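Local structure of alcohol dehydrogenase, zinc-containing (Streptococcus pneumoniae serotype 2, 5YLN) at the interface of chains A and B. The protein is a zinc-dependent alcohol dehydrogenase that oxidises alcohols to aldehydes or ketones, probably with NAD+ as the hydride acceptor. Residues are numbered along the deposited sequence; one frame, centred on the assembly and turned at random. Chains: chain A/B, Alcohol dehydrogenase, zinc-containing.

Contact 1: the interface of chains A and B. Residues chain A 279-283; chain B 274-277.
A:Leu282 sets its CD1 methyl on the face of the B:His274 imidazole. The methyl sits over the ring centre, 3.5 Å from the centroid, as a CH-pi contact. CD1 lies 3.4 Å from NE2 of B:His274 and is almost as near to CD2. The histidine CG is anti to the carbonyl carbon, beside the backbone N (chi1 -75°), which turns a ring face to the leucine. The two side chains cross at a slant.

B:Pro277 forms the other packed part. Its alpha carbon CA lies 3.5 Å from the backbone O of A:Phe280. A:Glu279 runs alongside the CB-CG edge of the proline ring. Its CG is anti to the backbone N (chi1 -179°), and the carboxylate atom OE1 ends 3.6 Å from CG of B:Pro277. The carboxylate of A:Asp283 slants across beneath one ring face, near N and CD, with OD1 3.6 Å from the B:Pro277 backbone N. CB of A:Asp283 packs 3.7 Å from the carbonyl carbon C of B:Gly275.

The remainder is looser. A:Asp281 brings OD1 no nearer than 4.0 Å to CB of B:Pro277. The B:Lys276 side chain is extended and leads away from chain A.

The patch is part of the two-fold interface between two copies of the protein, and its polar atoms stay beyond bonding reach across it. Chain A contributes strand 278-280 and the start of helix 282-285. Chain B contributes the loop just before its own copy of that strand.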
ATOM      1  N   GLU A 279      -7.528  -9.022  10.205  1.00 34.94           N
ATOM      2  CA  GLU A 279      -6.553 -10.064   9.912  1.00 35.26           C
ATOM      3  C   GLU A 279      -6.104  -9.942   8.458  1.00 37.17           C
ATOM      4  O   GLU A 279      -6.887 -10.158   7.524  1.00 44.49           O
ATOM      5  CB  GLU A 279      -7.118 -11.456  10.196  1.00 32.53           C
ATOM      6  CG  GLU A 279      -6.096 -12.560   9.904  1.00 44.74           C
ATOM      7  CD  GLU A 279      -6.264 -13.789  10.782  1.00 60.94           C
ATOM      8  OE1 GLU A 279      -6.353 -14.909  10.237  1.00 65.59           O
ATOM      9  OE2 GLU A 279      -6.305 -13.631  12.021  1.00 70.67           O
ATOM     10  N   PHE A 280      -4.838  -9.596   8.275  1.00 36.89           N
ATOM     11  CA  PHE A 280      -4.216  -9.436   6.969  1.00 36.87           C
ATOM     12  C   PHE A 280      -3.490 -10.734   6.615  1.00 39.55           C
ATOM     13  O   PHE A 280      -2.570 -11.140   7.329  1.00 36.61           O
ATOM     14  CB  PHE A 280      -3.268  -8.238   7.021  1.00 35.61           C
ATOM     15  CG  PHE A 280      -2.625  -7.919   5.739  1.00 45.49           C
ATOM     16  CD1 PHE A 280      -3.346  -7.979   4.555  1.00 45.33           C
ATOM     17  CD2 PHE A 280      -1.301  -7.514   5.703  1.00 48.12           C
ATOM     18  CE1 PHE A 280      -2.747  -7.675   3.357  1.00 36.96           C
ATOM     19  CE2 PHE A 280      -0.698  -7.204   4.498  1.00 49.40           C
ATOM     20  CZ  PHE A 280      -1.421  -7.285   3.330  1.00 45.83           C
ATOM     21  N   ASP A 281      -3.901 -11.377   5.515  1.00 42.15           N
ATOM     22  CA  ASP A 281      -3.429 -12.716   5.145  1.00 41.66           C
ATOM     23  C   ASP A 281      -2.070 -12.679   4.443  1.00 38.02           C
ATOM     24  O   ASP A 281      -1.896 -13.203   3.343  1.00 38.12           O
ATOM     25  CB  ASP A 281      -4.450 -13.410   4.250  1.00 53.20           C
ATOM     26  CG  ASP A 281      -5.698 -13.813   4.986  1.00 57.33           C
ATOM     27  OD1 ASP A 281      -5.654 -13.871   6.230  1.00 59.23           O
ATOM     28  OD2 ASP A 281      -6.723 -14.072   4.314  1.00 62.41           O
ATOM     29  N   LEU A 282      -1.083 -12.090   5.128  1.00 37.36           N
ATOM     30  CA  LEU A 282       0.253 -11.965   4.550  1.00 33.00           C
ATOM     31  C   LEU A 282       0.860 -13.314   4.160  1.00 41.79           C
ATOM     32  O   LEU A 282       1.707 -13.367   3.262  1.00 42.06           O
ATOM     33  CB  LEU A 282       1.179 -11.229   5.525  1.00 34.29           C
ATOM     34  CG  LEU A 282       1.676  -9.833   5.150  1.00 45.38           C
ATOM     35  CD1 LEU A 282       2.691  -9.373   6.165  1.00 50.23           C
ATOM     36  CD2 LEU A 282       2.256  -9.769   3.738  1.00 40.30           C
ATOM     37  N   ASP A 283       0.440 -14.413   4.807  1.00 46.90           N
ATOM     38  CA  ASP A 283       0.931 -15.729   4.398  1.00 46.60           C
ATOM     39  C   ASP A 283       0.562 -16.031   2.949  1.00 43.59           C
ATOM     40  O   ASP A 283       1.337 -16.674   2.234  1.00 45.84           O
ATOM     41  CB  ASP A 283       0.411 -16.835   5.338  1.00 44.12           C
ATOM     42  CG  ASP A 283      -1.107 -16.779   5.584  1.00 43.08           C
ATOM     43  OD1 ASP A 283      -1.673 -15.672   5.684  1.00 42.00           O
ATOM     44  OD2 ASP A 283      -1.731 -17.860   5.707  1.00 44.60           O
TER
ATOM     45  N   HIS B 274       6.219 -14.573   4.684  1.00 36.56           N
ATOM     46  CA  HIS B 274       5.499 -14.806   5.937  1.00 43.72           C
ATOM     47  C   HIS B 274       4.824 -16.167   5.897  1.00 45.56           C
ATOM     48  O   HIS B 274       4.355 -16.613   4.845  1.00 49.81           O
ATOM     49  CB  HIS B 274       4.429 -13.736   6.208  1.00 43.01           C
ATOM     50  CG  HIS B 274       4.978 -12.413   6.652  1.00 45.86           C
ATOM     51  ND1 HIS B 274       4.965 -12.007   7.970  1.00 46.16           N
ATOM     52  CD2 HIS B 274       5.546 -11.402   5.951  1.00 42.08           C
ATOM     53  CE1 HIS B 274       5.507 -10.806   8.063  1.00 46.60           C
ATOM     54  NE2 HIS B 274       5.862 -10.414   6.852  1.00 44.14           N
ATOM     55  N   GLY B 275       4.768 -16.813   7.063  1.00 53.40           N
ATOM     56  CA  GLY B 275       4.125 -18.104   7.205  1.00 54.04           C
ATOM     57  C   GLY B 275       2.805 -18.027   7.946  1.00 61.29           C
ATOM     58  O   GLY B 275       2.050 -19.001   7.959  1.00 65.59           O
ATOM     59  N   LYS B 276       2.513 -16.878   8.558  1.00 55.58           N
ATOM     60  CA  LYS B 276       1.317 -16.684   9.364  1.00 48.83           C
ATOM     61  C   LYS B 276       0.641 -15.377   8.976  1.00 48.88           C
ATOM     62  O   LYS B 276       1.310 -14.421   8.589  1.00 45.23           O
ATOM     63  CB  LYS B 276       1.639 -16.633  10.868  1.00 51.93           C
ATOM     64  CG  LYS B 276       2.128 -17.930  11.503  1.00 55.09           C
ATOM     65  CD  LYS B 276       2.429 -17.701  12.982  1.00 53.56           C
ATOM     66  CE  LYS B 276       3.181 -18.873  13.594  1.00 53.96           C
ATOM     67  NZ  LYS B 276       3.561 -18.610  15.016  1.00 55.97           N
ATOM     68  N   PRO B 277      -0.683 -15.297   9.101  1.00 53.32           N
ATOM     69  CA  PRO B 277      -1.351 -13.990   8.979  1.00 45.14           C
ATOM     70  C   PRO B 277      -0.922 -13.060  10.103  1.00 32.72           C
ATOM     71  O   PRO B 277      -0.375 -13.475  11.117  1.00 43.20           O
ATOM     72  CB  PRO B 277      -2.837 -14.327   9.080  1.00 34.97           C
ATOM     73  CG  PRO B 277      -2.862 -15.661   9.919  1.00 34.82           C
ATOM     74  CD  PRO B 277      -1.601 -16.392   9.492  1.00 34.34           C
TER

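Contact 2: the interface of chains A and B. Residues chain A 286-287; chain B 271-274, 296.
The indole of A:Trp286 is turned by chi1 82°, with CG between the backbone N and the carbonyl carbon, and by chi2 -95°. This presents a broad face to B:Val273. The valine answers with CG1 anti to its backbone N (chi1 -179°), and both its methyls reach the indole.

CG2 of B:Val273 lies over the six-membered ring, 3.6 Å from the centroid, in a CH-pi contact. It comes to 3.4 Å from CH2 of A:Trp286 and is nearly as close to CZ2. The second methyl, CG1, stays on the same side but hangs just past the rim, 3.7 Å from CE2 at the ring junction. The alpha carbon of B:Val273 lies over the middle of the indole. The valine therefore meets this face with its backbone and CG2, and its rim with CG1.

The opposite face is backed from within chain A. CB of A:Ile287 lies 3.9 Å above the indole plane. The tryptophan is thus sandwiched between its own neighbour and the partner chain, which should limit its rotation.

The indole nitrogen NE1 of A:Trp286 is 4.2 Å from the backbone O of B:His274, too far for a hydrogen bond. This stretch of the two-fold interface between the two copies is apolar in character, with no N or O of one chain in bonding reach of the other.

A:Ile287 also makes a smaller contact of its own. It lies side by side with B:Leu296, and the two side chains point the same way. CG1 of A:Ile287 is 3.7 Å from CB of B:Leu296. The leucine methyl CD2 adds a contact at 3.8 Å to the same CG1.

A:Trp286 and A:Ile287 belong to the 3-10 helix 286-288. B:Cys271 to B:His274 follow strand 266-270 as a loop, and B:Leu296 lies in the loop after strand 291-293.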
ATOM      1  N   TRP A 286       1.911 -12.150   0.515  1.00 40.04           N
ATOM      2  CA  TRP A 286       3.279 -11.671   0.345  1.00 43.09           C
ATOM      3  C   TRP A 286       3.770 -11.912  -1.083  1.00 42.92           C
ATOM      4  O   TRP A 286       4.491 -11.070  -1.641  1.00 39.41           O
ATOM      5  CB  TRP A 286       4.213 -12.327   1.376  1.00 45.83           C
ATOM      6  CG  TRP A 286       4.684 -13.693   0.981  1.00 49.86           C
ATOM      7  CD1 TRP A 286       4.134 -14.879   1.338  1.00 51.10           C
ATOM      8  CD2 TRP A 286       5.795 -14.006   0.131  1.00 47.01           C
ATOM      9  NE1 TRP A 286       4.819 -15.913   0.763  1.00 46.30           N
ATOM     10  CE2 TRP A 286       5.851 -15.407   0.021  1.00 47.78           C
ATOM     11  CE3 TRP A 286       6.743 -13.233  -0.553  1.00 41.09           C
ATOM     12  CZ2 TRP A 286       6.820 -16.064  -0.744  1.00 46.73           C
ATOM     13  CZ3 TRP A 286       7.708 -13.885  -1.319  1.00 36.05           C
ATOM     14  CH2 TRP A 286       7.731 -15.285  -1.411  1.00 44.18           C
ATOM     15  N   ILE A 287       3.325 -13.007  -1.716  1.00 40.35           N
ATOM     16  CA  ILE A 287       3.792 -13.358  -3.055  1.00 39.94           C
ATOM     17  C   ILE A 287       2.958 -12.727  -4.153  1.00 41.89           C
ATOM     18  O   ILE A 287       3.393 -12.731  -5.311  1.00 38.34           O
ATOM     19  CB  ILE A 287       3.802 -14.886  -3.269  1.00 44.63           C
ATOM     20  CG1 ILE A 287       4.847 -15.287  -4.327  1.00 45.96           C
ATOM     21  CG2 ILE A 287       2.397 -15.385  -3.630  1.00 46.16           C
ATOM     22  CD1 ILE A 287       4.786 -16.762  -4.756  1.00 37.41           C
TER
ATOM     23  N   CYS B 271       9.109  -7.389   2.270  1.00 37.65           N
ATOM     24  CA  CYS B 271       9.796  -8.295   1.346  1.00 49.31           C
ATOM     25  C   CYS B 271       9.896  -9.715   1.864  1.00 52.61           C
ATOM     26  O   CYS B 271      10.014 -10.636   1.055  1.00 56.35           O
ATOM     27  CB  CYS B 271      11.216  -7.814   1.022  1.00 62.97           C
ATOM     28  SG  CYS B 271      11.728  -6.307   1.805  1.00 67.39           S
ATOM     29  N   GLY B 272       9.822  -9.909   3.179  1.00 57.09           N
ATOM     30  CA  GLY B 272       9.985 -11.230   3.749  1.00 64.84           C
ATOM     31  C   GLY B 272       8.802 -12.146   3.464  1.00 58.35           C
ATOM     32  O   GLY B 272       7.640 -11.737   3.483  1.00 40.11           O
ATOM     33  N   VAL B 273       9.128 -13.405   3.172  1.00 58.65           N
ATOM     34  CA  VAL B 273       8.152 -14.484   3.201  1.00 53.88           C
ATOM     35  C   VAL B 273       7.552 -14.585   4.600  1.00 46.43           C
ATOM     36  O   VAL B 273       8.283 -14.653   5.598  1.00 46.32           O
ATOM     37  CB  VAL B 273       8.838 -15.798   2.795  1.00 60.35           C
ATOM     38  CG1 VAL B 273       7.848 -16.950   2.782  1.00 58.01           C
ATOM     39  CG2 VAL B 273       9.538 -15.630   1.443  1.00 60.77           C
ATOM     40  N   HIS B 274       6.219 -14.573   4.684  1.00 36.56           N
ATOM     41  CA  HIS B 274       5.499 -14.806   5.937  1.00 43.72           C
ATOM     42  C   HIS B 274       4.824 -16.167   5.897  1.00 45.56           C
ATOM     43  O   HIS B 274       4.355 -16.613   4.845  1.00 49.81           O
ATOM     44  CB  HIS B 274       4.429 -13.736   6.208  1.00 43.01           C
ATOM     45  CG  HIS B 274       4.978 -12.413   6.652  1.00 45.86           C
ATOM     46  ND1 HIS B 274       4.965 -12.007   7.970  1.00 46.16           N
ATOM     47  CD2 HIS B 274       5.546 -11.402   5.951  1.00 42.08           C
ATOM     48  CE1 HIS B 274       5.507 -10.806   8.063  1.00 46.60           C
ATOM     49  NE2 HIS B 274       5.862 -10.414   6.852  1.00 44.14           N
ATOM     50  N   LEU B 296       6.770 -10.607  -4.699  1.00 34.40           N
ATOM     51  CA  LEU B 296       7.857 -11.494  -5.070  1.00 36.16           C
ATOM     52  C   LEU B 296       8.742 -10.777  -6.091  1.00 36.84           C
ATOM     53  O   LEU B 296       8.238 -10.144  -7.024  1.00 32.59           O
ATOM     54  CB  LEU B 296       7.283 -12.792  -5.649  1.00 31.93           C
ATOM     55  CG  LEU B 296       8.190 -13.785  -6.388  1.00 44.28           C
ATOM     56  CD1 LEU B 296       9.204 -14.437  -5.435  1.00 52.00           C
ATOM     57  CD2 LEU B 296       7.346 -14.851  -7.098  1.00 41.90           C
TER

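Contact 1 and contact 2 are neighbours, with the centres of their C-alpha atoms about 10 Å apart. They share B:His274, whose ring serves contact 1 and whose backbone borders contact 2. In chain A, helix 282-285 runs directly into 3-10 helix 286-288, so one continuous stretch supplies both. In chain B, the loop between strands 266-270 and 278-280 faces that stretch, and B:Leu296 adds a second segment. The interface is two-fold symmetric, so both contacts recur with the chains exchanged. Together they suggest a dimer seam, although the structure alone does not prove the state in solution.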